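Local atomic coordinates of dihydrofolate reductase, putative (PDB entry 6DRS), a protein that probably catalyses the NADPH-dependent reduction of dihydrofolate to tetrahydrofolate and is the target of antifolate inhibitors. Residues Thr4-Pro15 against Arg172-Glu182; Ser42-Arg50 against Glu221-Gly229. All blocks are in the same frame, centred on the assembly; numbering follows the deposited sequence.

Contact 1: Thr4-Pro15 against Arg172-Glu182. With H8A (3-{[(3R)-7,9-diamino-3-methyl-2,3-dihydrofuro[2,3-f]quinazolin-4-yl]oxy}benzonitrile), chain G.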
# COMPACT_ATOMS: atom_id res chain seq x y z
N THR A 4 -0.37 20.83 -5.95
CA THR A 4 0.56 19.68 -5.86
C THR A 4 -0.21 18.36 -5.67
O THR A 4 -1.23 18.30 -4.97
CB THR A 4 1.78 20.02 -4.97
OG1 THR A 4 2.39 18.78 -4.62
CG2 THR A 4 1.45 20.78 -3.71
N ASN A 5 0.29 17.31 -6.34
CA ASN A 5 -0.44 16.06 -6.52
C ASN A 5 -0.73 15.40 -5.17
O ASN A 5 0.03 15.56 -4.23
CB ASN A 5 0.30 15.11 -7.47
CG ASN A 5 -0.10 15.28 -8.93
OD1 ASN A 5 0.70 15.02 -9.83
ND2 ASN A 5 -1.33 15.71 -9.18
N PRO A 6 -1.84 14.66 -5.07
CA PRO A 6 -2.19 14.10 -3.76
C PRO A 6 -1.25 12.94 -3.38
O PRO A 6 -0.71 12.23 -4.26
CB PRO A 6 -3.63 13.63 -3.92
CG PRO A 6 -3.75 13.32 -5.40
CD PRO A 6 -2.82 14.28 -6.10
N LEU A 7 -1.06 12.77 -2.07
CA LEU A 7 -0.31 11.61 -1.56
C LEU A 7 -1.32 10.63 -0.95
O LEU A 7 -2.16 11.01 -0.15
CB LEU A 7 0.70 12.11 -0.52
CG LEU A 7 1.81 11.13 -0.16
CD1 LEU A 7 2.42 10.50 -1.41
CD2 LEU A 7 2.88 11.81 0.66
N THR A 8 -1.30 9.39 -1.40
CA THR A 8 -2.28 8.45 -0.92
C THR A 8 -1.58 7.40 -0.05
O THR A 8 -0.70 6.69 -0.52
CB THR A 8 -3.04 7.82 -2.10
OG1 THR A 8 -3.61 8.89 -2.87
CG2 THR A 8 -4.09 6.84 -1.67
N LEU A 9 -1.97 7.33 1.22
CA LEU A 9 -1.66 6.19 2.11
C LEU A 9 -2.69 5.09 1.87
O LEU A 9 -3.91 5.35 1.85
CB LEU A 9 -1.73 6.67 3.56
CG LEU A 9 -0.58 7.55 4.02
CD1 LEU A 9 -0.48 8.81 3.18
CD2 LEU A 9 -0.74 7.90 5.50
N ILE A 10 -2.24 3.86 1.64
CA ILE A 10 -3.15 2.75 1.54
C ILE A 10 -2.75 1.71 2.58
O ILE A 10 -1.55 1.37 2.71
CB ILE A 10 -3.19 2.17 0.12
CG1 ILE A 10 -4.23 1.06 0.01
CG2 ILE A 10 -1.81 1.73 -0.35
CD1 ILE A 10 -4.35 0.46 -1.36
N VAL A 11 -3.76 1.20 3.28
CA VAL A 11 -3.53 0.39 4.50
C VAL A 11 -4.74 -0.53 4.71
O VAL A 11 -5.86 -0.17 4.32
CB VAL A 11 -3.32 1.31 5.72
CG1 VAL A 11 -4.61 2.02 6.11
CG2 VAL A 11 -2.72 0.59 6.92
N ALA A 12 -4.50 -1.70 5.29
CA ALA A 12 -5.59 -2.52 5.87
C ALA A 12 -5.49 -2.44 7.41
O ALA A 12 -4.39 -2.55 7.96
CB ALA A 12 -5.55 -3.93 5.35
N THR A 13 -6.59 -2.12 8.09
CA THR A 13 -6.58 -2.08 9.56
C THR A 13 -7.63 -3.04 10.14
O THR A 13 -8.60 -3.43 9.45
CB THR A 13 -6.73 -0.68 10.15
OG1 THR A 13 -8.08 -0.26 9.94
CG2 THR A 13 -5.76 0.31 9.56
N THR A 14 -7.38 -3.44 11.40
CA THR A 14 -8.31 -4.22 12.20
C THR A 14 -8.56 -3.48 13.54
O THR A 14 -7.59 -3.01 14.18
CB THR A 14 -7.86 -5.68 12.34
OG1 THR A 14 -8.98 -6.37 12.89
CG2 THR A 14 -6.62 -5.87 13.20
N PRO A 15 -9.85 -3.31 13.93
CA PRO A 15 -10.10 -2.55 15.17
C PRO A 15 -9.83 -3.37 16.44
O PRO A 15 -10.24 -4.54 16.54
CB PRO A 15 -11.57 -2.13 15.08
CG PRO A 15 -12.19 -3.21 14.25
CD PRO A 15 -11.11 -3.55 13.23
N ARG A 172 0.80 18.90 -0.60
CA ARG A 172 0.20 17.59 -0.84
C ARG A 172 -1.07 17.45 0.01
O ARG A 172 -1.00 17.53 1.24
CB ARG A 172 1.22 16.48 -0.51
CG ARG A 172 2.24 16.21 -1.60
CD ARG A 172 2.02 14.95 -2.43
NE ARG A 172 3.12 14.58 -3.33
CZ ARG A 172 3.11 13.61 -4.25
NH1 ARG A 172 4.18 13.42 -5.02
NH2 ARG A 172 2.06 12.82 -4.43
N PRO A 173 -2.25 17.30 -0.64
CA PRO A 173 -3.35 16.63 0.09
C PRO A 173 -2.94 15.18 0.42
O PRO A 173 -2.22 14.52 -0.38
CB PRO A 173 -4.59 16.70 -0.82
CG PRO A 173 -4.08 17.17 -2.17
CD PRO A 173 -2.77 17.88 -1.89
N VAL A 174 -3.31 14.71 1.61
CA VAL A 174 -3.07 13.31 1.95
C VAL A 174 -4.41 12.62 2.13
O VAL A 174 -5.35 13.16 2.73
CB VAL A 174 -2.13 13.11 3.15
CG1 VAL A 174 -0.86 13.93 3.04
CG2 VAL A 174 -2.84 13.37 4.46
N ARG A 175 -4.51 11.44 1.54
CA ARG A 175 -5.74 10.72 1.56
C ARG A 175 -5.40 9.32 2.08
O ARG A 175 -4.29 8.82 1.82
CB ARG A 175 -6.32 10.63 0.15
CG ARG A 175 -6.27 11.97 -0.56
CD ARG A 175 -6.40 12.00 -2.06
NE ARG A 175 -5.85 10.92 -2.86
CZ ARG A 175 -6.13 10.83 -4.15
NH1 ARG A 175 -5.61 9.88 -4.90
NH2 ARG A 175 -6.95 11.71 -4.70
N ILE A 176 -6.36 8.71 2.77
CA ILE A 176 -6.16 7.37 3.23
C ILE A 176 -7.19 6.46 2.55
O ILE A 176 -8.38 6.66 2.68
CB ILE A 176 -6.22 7.29 4.77
CG1 ILE A 176 -5.06 8.05 5.41
CG2 ILE A 176 -6.23 5.84 5.21
CD1 ILE A 176 -5.24 8.35 6.87
N VAL A 177 -6.70 5.44 1.83
CA VAL A 177 -7.57 4.38 1.35
C VAL A 177 -7.44 3.18 2.32
O VAL A 177 -6.34 2.56 2.44
CB VAL A 177 -7.21 3.98 -0.09
CG1 VAL A 177 -7.96 2.74 -0.54
CG2 VAL A 177 -7.44 5.17 -1.01
N MET A 178 -8.51 2.87 3.04
CA MET A 178 -8.36 1.94 4.15
C MET A 178 -9.26 0.72 3.95
O MET A 178 -10.45 0.87 3.65
CB MET A 178 -8.69 2.61 5.49
CG MET A 178 -8.58 1.62 6.66
SD MET A 178 -8.84 2.36 8.29
CE MET A 178 -7.43 3.46 8.46
N THR A 179 -8.70 -0.49 4.09
CA THR A 179 -9.52 -1.67 4.16
C THR A 179 -9.73 -2.01 5.64
O THR A 179 -8.75 -2.28 6.36
CB THR A 179 -8.88 -2.86 3.45
OG1 THR A 179 -8.53 -2.51 2.11
CG2 THR A 179 -9.79 -4.07 3.48
N ASN A 180 -10.98 -1.97 6.10
CA ASN A 180 -11.37 -2.42 7.46
C ASN A 180 -11.55 -3.94 7.46
O ASN A 180 -12.24 -4.49 6.61
CB ASN A 180 -12.67 -1.79 7.97
CG ASN A 180 -12.52 -0.30 8.06
OD1 ASN A 180 -11.46 0.19 8.43
ND2 ASN A 180 -13.53 0.41 7.60
N VAL A 181 -10.88 -4.57 8.43
CA VAL A 181 -10.85 -6.03 8.58
C VAL A 181 -11.39 -6.37 9.98
O VAL A 181 -10.88 -5.87 10.98
CB VAL A 181 -9.43 -6.60 8.37
CG1 VAL A 181 -9.36 -8.09 8.69
CG2 VAL A 181 -8.93 -6.35 6.95
N GLU A 182 -12.42 -7.20 10.03
CA GLU A 182 -13.02 -7.60 11.29
C GLU A 182 -13.25 -9.11 11.29
O GLU A 182 -13.59 -9.67 10.25
CB GLU A 182 -14.36 -6.90 11.48
CG GLU A 182 -14.22 -5.64 12.29
CD GLU A 182 -15.44 -4.75 12.32
OE1 GLU A 182 -16.56 -5.28 12.12
OE2 GLU A 182 -15.27 -3.53 12.53
C2 H8A G . -0.16 -6.27 1.65
C3 H8A G . -1.54 -6.00 1.61
C4 H8A G . -1.99 -4.67 1.78
C5 H8A G . -1.08 -3.62 2.02
C6 H8A G . 0.30 -3.94 2.03
C7 H8A G . 0.72 -5.23 1.87
C8 H8A G . -1.56 -2.34 2.16
O1 H8A G . 0.30 -7.54 1.48
C10 H8A G . -3.75 -3.10 1.88
C14 H8A G . 0.86 -8.01 0.31
C15 H8A G . 1.66 -9.17 0.36
C16 H8A G . 2.25 -9.67 -0.81
C17 H8A G . 2.03 -9.01 -2.04
C18 H8A G . 1.23 -7.85 -2.13
N9 H8A G . -2.89 -2.10 2.11
N11 H8A G . -3.32 -4.37 1.75
N12 H8A G . -0.63 -1.24 2.36
N13 H8A G . -5.20 -2.88 1.81
C19 H8A G . 0.66 -7.36 -0.94
C20 H8A G . 1.05 -7.23 -3.31
N21 H8A G . 0.93 -6.66 -4.36
C22 H8A G . 2.17 -5.33 1.96
C23 H8A G . 2.53 -3.91 2.41
O24 H8A G . 1.36 -3.09 2.22
C25 H8A G . 2.73 -5.40 0.55
O HOH W 1 -10.50 -1.01 10.97
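Strands 7-15 and 174-182 are parallel neighbours in the central sheet of the dihydrofolate reductase fold, and together they contribute Ile-10, Val-11, Ala-12 and Thr-179 to the inhibitor pocket. The axes of these two segments approach to 4.6 Å, at an angle of 22°. Backbone hydrogen bonds join them from Leu-7 N to Pro-173 O through to Val-181 N on Thr-13 O. Thr-8 and Arg-175 pair on the face that also carries Ile-10 and Ala-12. Arg-175 bends at chi3 (-34°) and holds Thr-8 OG1 side-on, with NE and NH1 each 3.0 Å from it, close to the guanidinium plane. Pro-6 CG covers the centre of one guanidinium face, 3.6 Å above it. On the other side of the sheet Met-178 crosses Thr-13 at about a right angle. Met-178 SD lies 3.2 Å from Thr-13 OG1, and Met-178 CE packs 3.9 Å from Val-11 CG1. A water links Thr-13 OG1 to Asn-180 OD1, while Asn-180 ND2 bonds Gln-240 OE1. Near the ends of the strands, Thr-14 OG1 donates to Val-181 O (2.7 Å) from above the carbonyl plane. Ile-10 O accepts a nearly straight bond from the inhibitor's amino N12 (2.8 Å, 177°). Tyr-162 OH also bonds this carbonyl, Thr-179 OG1 bonds Asp-40, itself an inhibitor ligand, and Ala-12 N bonds the NADP. Strand 150-157 pairs with strand 7-17 and strand 237-246 with strand 174-183, while helix 159-167 packs on Leu-9 and Val-11.

Contact 2: Ser42-Arg50 against Glu221-Gly229. With H8A (3-{[(3R)-7,9-diamino-3-methyl-2,3-dihydrofuro[2,3-f]quinazolin-4-yl]oxy}benzonitrile), chain G; SO4 (sulfate ion), chain D.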
# COMPACT_ATOMS: atom_id res chain seq x y z
N SER A 42 -5.73 -8.62 -3.78
CA SER A 42 -5.95 -8.31 -5.17
C SER A 42 -6.33 -6.82 -5.33
O SER A 42 -5.91 -6.14 -6.29
CB SER A 42 -6.92 -9.28 -5.81
OG SER A 42 -8.24 -9.08 -5.31
N PHE A 43 -7.09 -6.31 -4.36
CA PHE A 43 -7.47 -4.92 -4.34
C PHE A 43 -6.21 -4.06 -4.22
O PHE A 43 -6.05 -3.06 -4.94
CB PHE A 43 -8.49 -4.62 -3.24
CG PHE A 43 -8.77 -3.14 -3.02
CD1 PHE A 43 -9.73 -2.47 -3.77
CD2 PHE A 43 -8.08 -2.42 -2.05
CE1 PHE A 43 -10.00 -1.13 -3.55
CE2 PHE A 43 -8.34 -1.07 -1.85
CZ PHE A 43 -9.30 -0.42 -2.60
N PHE A 44 -5.34 -4.43 -3.30
CA PHE A 44 -4.10 -3.67 -3.10
C PHE A 44 -3.27 -3.69 -4.39
O PHE A 44 -2.70 -2.69 -4.76
CB PHE A 44 -3.28 -4.23 -1.94
CG PHE A 44 -1.88 -3.65 -1.84
CD1 PHE A 44 -1.64 -2.45 -1.17
CD2 PHE A 44 -0.80 -4.32 -2.40
CE1 PHE A 44 -0.36 -1.92 -1.08
CE2 PHE A 44 0.49 -3.79 -2.32
CZ PHE A 44 0.70 -2.59 -1.66
N ALA A 45 -3.22 -4.87 -5.03
CA ALA A 45 -2.40 -5.07 -6.21
C ALA A 45 -2.94 -4.22 -7.37
O ALA A 45 -2.19 -3.42 -7.94
CB ALA A 45 -2.32 -6.55 -6.56
N ARG A 46 -4.24 -4.34 -7.65
CA ARG A 46 -4.87 -3.62 -8.78
C ARG A 46 -4.74 -2.11 -8.58
O ARG A 46 -4.37 -1.41 -9.49
CB ARG A 46 -6.35 -3.96 -8.96
CG ARG A 46 -6.59 -5.40 -9.35
CD ARG A 46 -8.06 -5.50 -9.74
NE ARG A 46 -8.92 -5.06 -8.65
CZ ARG A 46 -9.33 -5.82 -7.63
NH1 ARG A 46 -9.06 -7.11 -7.60
NH2 ARG A 46 -10.04 -5.28 -6.66
N VAL A 47 -5.06 -1.64 -7.38
CA VAL A 47 -5.03 -0.23 -7.10
C VAL A 47 -3.61 0.34 -7.20
O VAL A 47 -3.43 1.41 -7.77
CB VAL A 47 -5.73 0.08 -5.77
CG1 VAL A 47 -5.51 1.52 -5.33
CG2 VAL A 47 -7.22 -0.25 -5.93
N THR A 48 -2.62 -0.34 -6.65
CA THR A 48 -1.27 0.28 -6.60
C THR A 48 -0.61 0.20 -7.98
O THR A 48 0.30 0.97 -8.27
CB THR A 48 -0.36 -0.40 -5.56
OG1 THR A 48 -0.36 -1.80 -5.86
CG2 THR A 48 -0.77 -0.12 -4.13
N THR A 49 -1.05 -0.72 -8.81
CA THR A 49 -0.47 -0.93 -10.16
C THR A 49 -1.11 0.02 -11.19
O THR A 49 -0.40 0.59 -12.03
CB THR A 49 -0.64 -2.38 -10.61
OG1 THR A 49 -0.12 -3.18 -9.54
CG2 THR A 49 0.14 -2.66 -11.88
N ARG A 50 -2.42 0.23 -11.08
CA ARG A 50 -3.23 0.92 -12.08
C ARG A 50 -2.71 2.35 -12.36
O ARG A 50 -2.87 3.25 -11.51
CB ARG A 50 -4.66 0.99 -11.55
CG ARG A 50 -5.66 1.56 -12.54
CD ARG A 50 -7.11 1.60 -12.08
NE ARG A 50 -7.62 0.23 -12.09
CZ ARG A 50 -8.04 -0.44 -11.01
NH1 ARG A 50 -8.41 -1.70 -11.13
NH2 ARG A 50 -8.09 0.15 -9.82
N GLU A 221 -13.23 7.12 -7.45
CA GLU A 221 -12.45 8.02 -8.33
C GLU A 221 -10.95 7.91 -7.97
O GLU A 221 -10.13 7.80 -8.88
CB GLU A 221 -12.89 9.47 -8.18
CG GLU A 221 -14.33 9.71 -8.60
CD GLU A 221 -14.90 11.06 -8.21
OE1 GLU A 221 -14.21 11.83 -7.51
OE2 GLU A 221 -16.04 11.34 -8.58
N TRP A 222 -10.61 7.95 -6.67
CA TRP A 222 -9.19 7.82 -6.25
C TRP A 222 -8.58 6.56 -6.82
O TRP A 222 -7.45 6.56 -7.25
CB TRP A 222 -9.05 7.76 -4.74
CG TRP A 222 -9.54 8.96 -4.02
CD1 TRP A 222 -9.96 10.14 -4.57
CD2 TRP A 222 -9.66 9.11 -2.59
NE1 TRP A 222 -10.36 11.00 -3.59
CE2 TRP A 222 -10.17 10.40 -2.36
CE3 TRP A 222 -9.36 8.29 -1.49
CZ2 TRP A 222 -10.40 10.90 -1.07
CZ3 TRP A 222 -9.60 8.77 -0.22
CH2 TRP A 222 -10.12 10.05 -0.02
N VAL A 223 -9.29 5.45 -6.78
CA VAL A 223 -8.53 4.22 -6.91
C VAL A 223 -8.78 3.61 -8.29
O VAL A 223 -8.14 2.62 -8.62
CB VAL A 223 -8.82 3.23 -5.76
CG1 VAL A 223 -8.55 3.84 -4.41
CG2 VAL A 223 -10.23 2.63 -5.83
N GLY A 224 -9.76 4.15 -9.05
CA GLY A 224 -9.97 3.74 -10.45
C GLY A 224 -10.69 2.40 -10.61
O GLY A 224 -10.58 1.77 -11.66
N GLU A 225 -11.37 1.93 -9.57
CA GLU A 225 -12.31 0.81 -9.69
C GLU A 225 -13.47 1.06 -8.73
O GLU A 225 -13.34 1.85 -7.80
CB GLU A 225 -11.64 -0.54 -9.45
CG GLU A 225 -11.01 -0.61 -8.07
CD GLU A 225 -10.41 -1.97 -7.79
OE1 GLU A 225 -9.36 -2.31 -8.42
OE2 GLU A 225 -11.03 -2.71 -7.01
N PRO A 226 -14.62 0.43 -8.97
CA PRO A 226 -15.80 0.67 -8.14
C PRO A 226 -15.59 0.20 -6.69
O PRO A 226 -15.17 -0.93 -6.47
CB PRO A 226 -16.90 -0.17 -8.79
CG PRO A 226 -16.42 -0.44 -10.21
CD PRO A 226 -14.91 -0.47 -10.10
N VAL A 227 -15.84 1.06 -5.72
CA VAL A 227 -15.77 0.69 -4.29
C VAL A 227 -17.15 1.03 -3.70
O VAL A 227 -17.62 2.15 -3.89
CB VAL A 227 -14.69 1.52 -3.58
CG1 VAL A 227 -14.81 1.49 -2.06
CG2 VAL A 227 -13.30 1.12 -4.03
N SER A 228 -17.79 0.10 -3.00
CA SER A 228 -19.15 0.35 -2.55
C SER A 228 -19.14 0.84 -1.10
O SER A 228 -20.08 1.50 -0.66
CB SER A 228 -20.00 -0.87 -2.70
OG SER A 228 -19.46 -1.96 -1.98
N GLY A 229 -18.07 0.51 -0.38
CA GLY A 229 -18.03 0.78 1.04
C GLY A 229 -18.87 -0.21 1.84
O GLY A 229 -19.05 -0.01 3.02
C2 H8A G . -0.16 -6.27 1.65
C3 H8A G . -1.54 -6.00 1.61
C4 H8A G . -1.99 -4.67 1.78
C5 H8A G . -1.08 -3.62 2.02
C6 H8A G . 0.30 -3.94 2.03
C7 H8A G . 0.72 -5.23 1.87
C8 H8A G . -1.56 -2.34 2.16
O1 H8A G . 0.30 -7.54 1.48
C10 H8A G . -3.75 -3.10 1.88
C14 H8A G . 0.86 -8.01 0.31
C15 H8A G . 1.66 -9.17 0.36
C16 H8A G . 2.25 -9.67 -0.81
C17 H8A G . 2.03 -9.01 -2.04
C18 H8A G . 1.23 -7.85 -2.13
N9 H8A G . -2.89 -2.10 2.11
N11 H8A G . -3.32 -4.37 1.75
N12 H8A G . -0.63 -1.24 2.36
N13 H8A G . -5.20 -2.88 1.81
C19 H8A G . 0.66 -7.36 -0.94
C20 H8A G . 1.05 -7.23 -3.31
N21 H8A G . 0.93 -6.66 -4.36
C22 H8A G . 2.17 -5.33 1.96
C23 H8A G . 2.53 -3.91 2.41
O24 H8A G . 1.36 -3.09 2.22
C25 H8A G . 2.73 -5.40 0.55
S SO4 D . -8.21 -1.67 -14.85
O1 SO4 D . -9.30 -0.66 -14.86
O2 SO4 D . -8.12 -2.35 -16.16
O3 SO4 D . -8.52 -2.71 -13.84
O4 SO4 D . -6.94 -0.98 -14.53
O HOH W 2 -5.10 3.03 -8.72
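Val-47 and Val-223 bring the backbones closest, with CA atoms 5.7 Å apart, where helix 42-49 passes the end of helix 221-223 and the turn at Gly-224, whose phi is positive. Val-47 CG1 meets Val-223 CB at 3.8 Å. Phe-43 extends the apolar patch, with CE1 4.0 Å from Val-227 CG2. Glu-225 is the polar centre. Its CG sits between the backbone N and the carbonyl carbon (chi1 59°), and the carboxylate reaches two arginines one helical turn apart. Arg-46 grips side-on, NE to Glu-225 OE1 and NH2 to Glu-225 OE2, each at 2.8 Å, with guanidinium and carboxylate nearly coplanar (25°). Arg-50 comes end-on, and its NH1 and NH2 both bond OE1 on the anti side. Three N-H groups thus grip OE1, which would be expected to keep the carboxylate ionised. Arg-50 NH2 also bonds Val-223 O (2.7 Å), tying the arginine to the helix end. Its NE and NH1 bind a sulfate, probably from the crystallisation liquor. A water bridges Val-47 O and Val-223 O. Facing the inhibitor, Phe-44 lays one ring face against its fused ring system, with CD1 3.3 Å from H8A C8. Thr-48 CG2 covers the opposite face. The Arg-46, Arg-50 and Glu-225 salt-bridge network joins the turn after helix 216-223 to helix 38-49, which lines the antifolate pocket in the dihydrofolate reductase fold.

Overall arrangement
From the N terminus, the chain lays down 4-15, then 42-50. It runs on through strands and helices to 172-182, where contact 1 closes a loop of 156 residues. Contact 2 closes a longer loop of 170 residues when 221-229 returns to helix 38-49. The two loops cross, because their segments alternate along the chain. Contact 1 joins central strands of the sheet. Contact 2 joins a pocket helix to the end of helix 216-223. The contacts meet where Trp-222 packs on Val-177 and makes a cation-pi interaction with Arg-175, and where Val-223 touches Val-177. Both also reach the inhibitor, so sheet and helix line one pocket.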